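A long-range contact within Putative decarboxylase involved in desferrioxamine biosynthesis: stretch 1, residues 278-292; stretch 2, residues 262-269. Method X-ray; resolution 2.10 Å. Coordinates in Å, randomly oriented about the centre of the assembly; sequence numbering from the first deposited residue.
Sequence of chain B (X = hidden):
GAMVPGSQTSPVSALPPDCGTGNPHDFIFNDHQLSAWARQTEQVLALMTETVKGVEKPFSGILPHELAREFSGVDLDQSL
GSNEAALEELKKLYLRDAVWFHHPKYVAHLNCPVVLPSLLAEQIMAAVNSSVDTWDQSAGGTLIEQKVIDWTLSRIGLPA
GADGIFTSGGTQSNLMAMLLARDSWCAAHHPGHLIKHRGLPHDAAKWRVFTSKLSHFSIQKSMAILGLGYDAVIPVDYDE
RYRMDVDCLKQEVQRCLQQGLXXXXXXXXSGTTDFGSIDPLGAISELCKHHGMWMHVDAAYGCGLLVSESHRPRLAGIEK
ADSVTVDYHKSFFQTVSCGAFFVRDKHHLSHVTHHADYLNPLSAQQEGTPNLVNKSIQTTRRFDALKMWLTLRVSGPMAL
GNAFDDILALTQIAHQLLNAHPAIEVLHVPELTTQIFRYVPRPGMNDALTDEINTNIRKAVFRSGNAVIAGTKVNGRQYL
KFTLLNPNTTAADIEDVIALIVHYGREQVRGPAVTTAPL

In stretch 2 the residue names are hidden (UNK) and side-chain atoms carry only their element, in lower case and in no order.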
# COMPACT_ATOMS: atom_id res chain seq x y z
N ILE B 278 -11.83 -24.32 0.28
CA ILE B 278 -12.87 -23.36 -0.08
C ILE B 278 -13.98 -23.65 0.91
O ILE B 278 -14.53 -24.76 0.86
CB ILE B 278 -13.33 -23.56 -1.54
CG1 ILE B 278 -12.24 -23.06 -2.52
CG2 ILE B 278 -14.63 -22.82 -1.82
CD1 ILE B 278 -12.24 -23.70 -3.89
N ASP B 279 -14.26 -22.70 1.80
CA ASP B 279 -15.42 -22.79 2.70
C ASP B 279 -16.74 -22.88 1.84
O ASP B 279 -16.75 -22.52 0.65
CB ASP B 279 -15.46 -21.61 3.70
CG ASP B 279 -14.25 -21.58 4.70
OD1 ASP B 279 -13.55 -22.58 4.90
OD2 ASP B 279 -13.99 -20.50 5.29
N PRO B 280 -17.83 -23.44 2.40
CA PRO B 280 -19.12 -23.65 1.64
C PRO B 280 -19.87 -22.35 1.56
O PRO B 280 -20.49 -21.92 2.55
CB PRO B 280 -19.90 -24.67 2.49
CG PRO B 280 -19.16 -24.81 3.74
CD PRO B 280 -17.81 -24.17 3.69
N LEU B 281 -19.78 -21.69 0.42
CA LEU B 281 -20.22 -20.30 0.34
C LEU B 281 -21.72 -20.18 0.46
O LEU B 281 -22.23 -19.36 1.26
CB LEU B 281 -19.69 -19.66 -0.94
CG LEU B 281 -18.15 -19.58 -0.99
CD1 LEU B 281 -17.69 -18.90 -2.28
CD2 LEU B 281 -17.59 -18.84 0.22
N GLY B 282 -22.42 -21.01 -0.32
CA GLY B 282 -23.87 -21.08 -0.28
C GLY B 282 -24.46 -21.28 1.10
O GLY B 282 -25.29 -20.51 1.52
N ALA B 283 -24.01 -22.28 1.82
CA ALA B 283 -24.50 -22.53 3.17
C ALA B 283 -24.23 -21.36 4.15
O ALA B 283 -25.11 -20.91 4.88
CB ALA B 283 -23.92 -23.80 3.68
N ILE B 284 -23.01 -20.84 4.13
CA ILE B 284 -22.67 -19.70 4.95
C ILE B 284 -23.57 -18.49 4.69
O ILE B 284 -23.90 -17.79 5.60
CB ILE B 284 -21.17 -19.34 4.85
CG1 ILE B 284 -20.35 -20.49 5.41
CG2 ILE B 284 -20.87 -18.11 5.65
CD1 ILE B 284 -18.87 -20.44 5.15
N SER B 285 -23.91 -18.25 3.43
CA SER B 285 -24.70 -17.10 3.01
C SER B 285 -26.17 -17.21 3.47
O SER B 285 -26.78 -16.20 3.76
CB SER B 285 -24.63 -16.97 1.49
OG SER B 285 -25.51 -15.97 1.01
N GLU B 286 -26.71 -18.43 3.52
CA GLU B 286 -28.05 -18.70 4.10
C GLU B 286 -28.06 -18.44 5.65
O GLU B 286 -28.94 -17.76 6.20
CB GLU B 286 -28.52 -20.14 3.80
CG GLU B 286 -27.97 -20.77 2.52
CD GLU B 286 -28.78 -21.96 2.00
OE1 GLU B 286 -29.45 -22.64 2.81
OE2 GLU B 286 -28.70 -22.22 0.77
N LEU B 287 -27.04 -18.93 6.34
CA LEU B 287 -26.94 -18.66 7.76
C LEU B 287 -26.85 -17.14 8.00
O LEU B 287 -27.57 -16.59 8.85
CB LEU B 287 -25.75 -19.40 8.38
CG LEU B 287 -25.78 -19.55 9.90
CD1 LEU B 287 -25.20 -20.87 10.37
CD2 LEU B 287 -25.10 -18.41 10.62
N CYS B 288 -25.96 -16.49 7.25
CA CYS B 288 -25.82 -15.07 7.36
C CYS B 288 -27.14 -14.30 7.20
O CYS B 288 -27.49 -13.55 8.06
CB CYS B 288 -24.79 -14.54 6.40
SG CYS B 288 -23.14 -14.91 6.98
N LYS B 289 -27.86 -14.52 6.11
CA LYS B 289 -29.11 -13.80 5.89
C LYS B 289 -30.13 -14.06 7.02
O LYS B 289 -30.77 -13.12 7.54
CB LYS B 289 -29.67 -14.14 4.51
CG LYS B 289 -28.76 -13.68 3.38
CD LYS B 289 -29.40 -13.68 2.01
CE LYS B 289 -28.59 -12.83 1.04
NZ LYS B 289 -28.70 -11.33 1.26
N HIS B 290 -30.24 -15.32 7.43
CA HIS B 290 -31.12 -15.69 8.52
C HIS B 290 -30.84 -14.88 9.79
O HIS B 290 -31.76 -14.51 10.49
CB HIS B 290 -31.06 -17.19 8.82
CG HIS B 290 -32.15 -17.67 9.72
ND1 HIS B 290 -32.02 -18.77 10.54
CD2 HIS B 290 -33.40 -17.18 9.94
CE1 HIS B 290 -33.15 -18.95 11.21
NE2 HIS B 290 -33.99 -17.99 10.88
N HIS B 291 -29.58 -14.57 10.06
CA HIS B 291 -29.23 -13.81 11.29
C HIS B 291 -28.82 -12.36 10.99
O HIS B 291 -28.13 -11.75 11.81
CB HIS B 291 -28.07 -14.49 11.99
CG HIS B 291 -28.41 -15.80 12.62
ND1 HIS B 291 -28.97 -15.90 13.87
CD2 HIS B 291 -28.18 -17.07 12.20
CE1 HIS B 291 -29.10 -17.18 14.19
NE2 HIS B 291 -28.61 -17.91 13.20
N GLY B 292 -29.19 -11.84 9.83
CA GLY B 292 -28.79 -10.47 9.38
C GLY B 292 -27.31 -10.13 9.27
O GLY B 292 -26.90 -8.95 9.34
N UNK B 262 -23.72 -10.87 20.27
CA UNK B 262 -24.44 -10.43 19.09
C UNK B 262 -23.65 -10.86 17.85
O UNK B 262 -22.54 -10.40 17.65
c UNK B 262 -24.66 -8.89 19.13
c UNK B 262 -25.32 -8.42 17.86
c UNK B 262 -25.75 -6.99 20.49
c UNK B 262 -25.52 -8.49 20.34
N UNK B 263 -24.20 -11.76 17.02
CA UNK B 263 -23.47 -12.15 15.83
C UNK B 263 -23.65 -11.09 14.76
O UNK B 263 -24.78 -10.67 14.47
c UNK B 263 -24.12 -13.48 15.42
c UNK B 263 -25.52 -12.40 17.10
c UNK B 263 -25.40 -13.56 16.19
N UNK B 264 -22.53 -10.67 14.20
CA UNK B 264 -22.48 -9.51 13.31
C UNK B 264 -21.98 -9.89 11.90
O UNK B 264 -22.42 -9.31 10.88
c UNK B 264 -22.39 -7.86 15.21
c UNK B 264 -21.62 -8.41 14.03
c UNK B 264 -21.20 -7.28 13.13
N UNK B 265 -21.05 -10.84 11.83
CA UNK B 265 -20.45 -11.21 10.57
C UNK B 265 -19.75 -12.57 10.54
O UNK B 265 -19.18 -13.08 11.56
c UNK B 265 -19.48 -10.12 10.14
N UNK B 266 -19.74 -13.11 9.34
CA UNK B 266 -18.98 -14.29 9.01
C UNK B 266 -17.92 -14.05 7.91
O UNK B 266 -18.23 -13.58 6.83
c UNK B 266 -19.02 -16.68 8.28
c UNK B 266 -20.95 -15.80 9.57
c UNK B 266 -19.88 -15.46 8.54
N UNK B 267 -16.68 -14.42 8.18
CA UNK B 267 -15.69 -14.49 7.13
C UNK B 267 -15.59 -15.90 6.61
O UNK B 267 -15.22 -16.81 7.36
c UNK B 267 -13.28 -14.23 6.48
c UNK B 267 -14.32 -13.96 7.56
c UNK B 267 -14.42 -12.49 7.92
N UNK B 268 -15.89 -16.02 5.32
CA UNK B 268 -15.74 -17.24 4.51
C UNK B 268 -14.54 -17.09 3.63
O UNK B 268 -14.48 -16.12 2.83
c UNK B 268 -16.96 -17.45 3.64
N UNK B 269 -13.63 -18.07 3.72
CA UNK B 269 -12.40 -18.10 2.98
C UNK B 269 -12.49 -19.09 1.80
O UNK B 269 -12.61 -20.33 1.99
c UNK B 269 -9.91 -18.31 3.27
c UNK B 269 -11.24 -18.38 3.96
o UNK B 269 -11.31 -17.39 4.96
O HOH W 1 -13.04 -18.48 7.05

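Position 262 carries four side-chain carbons, forked at the first, with one arm two carbons long. A fork at the first carbon with unequal arms identifies isoleucine, I262. Its side chain is out of reach of the helix.

Position 263 has three side-chain carbons that close a ring onto the backbone N. That makes it proline, P263. Its CA-to-CB bond points toward stretch 1, and its CA lies 7.5 Å from the CA of H291. The approach is loose: the backbone O of H291 and the O of P263 are 4.4 Å apart.

Position 264 has one carbon carrying two more. It touches nothing on stretch 1 closely and points away. This equal fork of three carbons is valine, V264.

Position 265 has a single side-chain carbon, also pointing away. It is alanine, A265.

Position 266 again shows one carbon carrying two, now directed toward the helix. One branch meets CG2 of I284 and the other meets SG of C288. The residue is valine, V266. The distances are 3.5 Å from CG1 of V266 to CG2 of I284 and 3.5 Å from CG2 of V266 to SG of C288. The fork thus spans two residues one helical turn apart.

Position 267 has the same three-carbon fork, but it points away from stretch 1. It is valine, V267. Its backbone O accepts a hydrogen bond from a water, 2.8 Å from the water O.

Position 268 has one side-chain carbon, pointing toward the helix. Its CB lies 3.7 Å from CD2 of L281 and 3.9 Å from CD1 of I284, so even this small side chain packs against two larger ones. It is alanine, A268.

Position 269 has one carbon carrying one oxygen and one carbon. Its CB lies 3.7 Å from OD2 of D279. This is threonine, T269. Its OG1 donates to the same water over 2.9 Å, and that water donates to OD2 of D279 over 2.8 Å.

The contact combines apolar packing with a polar anchor. The helix runs nearly antiparallel to the strand, at 171°, with the axes 9.1 Å apart at their closest. V266 and A268 face it and pack against L281, I284 and C288. At the strand's C-terminal end, D279 makes two hydrogen bonds with the backbone of T269. N of D279 donates to O of T269 at 2.9 Å, and N of T269 donates to OD2 of D279 at 2.9 Å. The water extends this link to the T269 hydroxyl and the V267 carbonyl.

Stretch 2, residues 262-269: IPVAVVAT
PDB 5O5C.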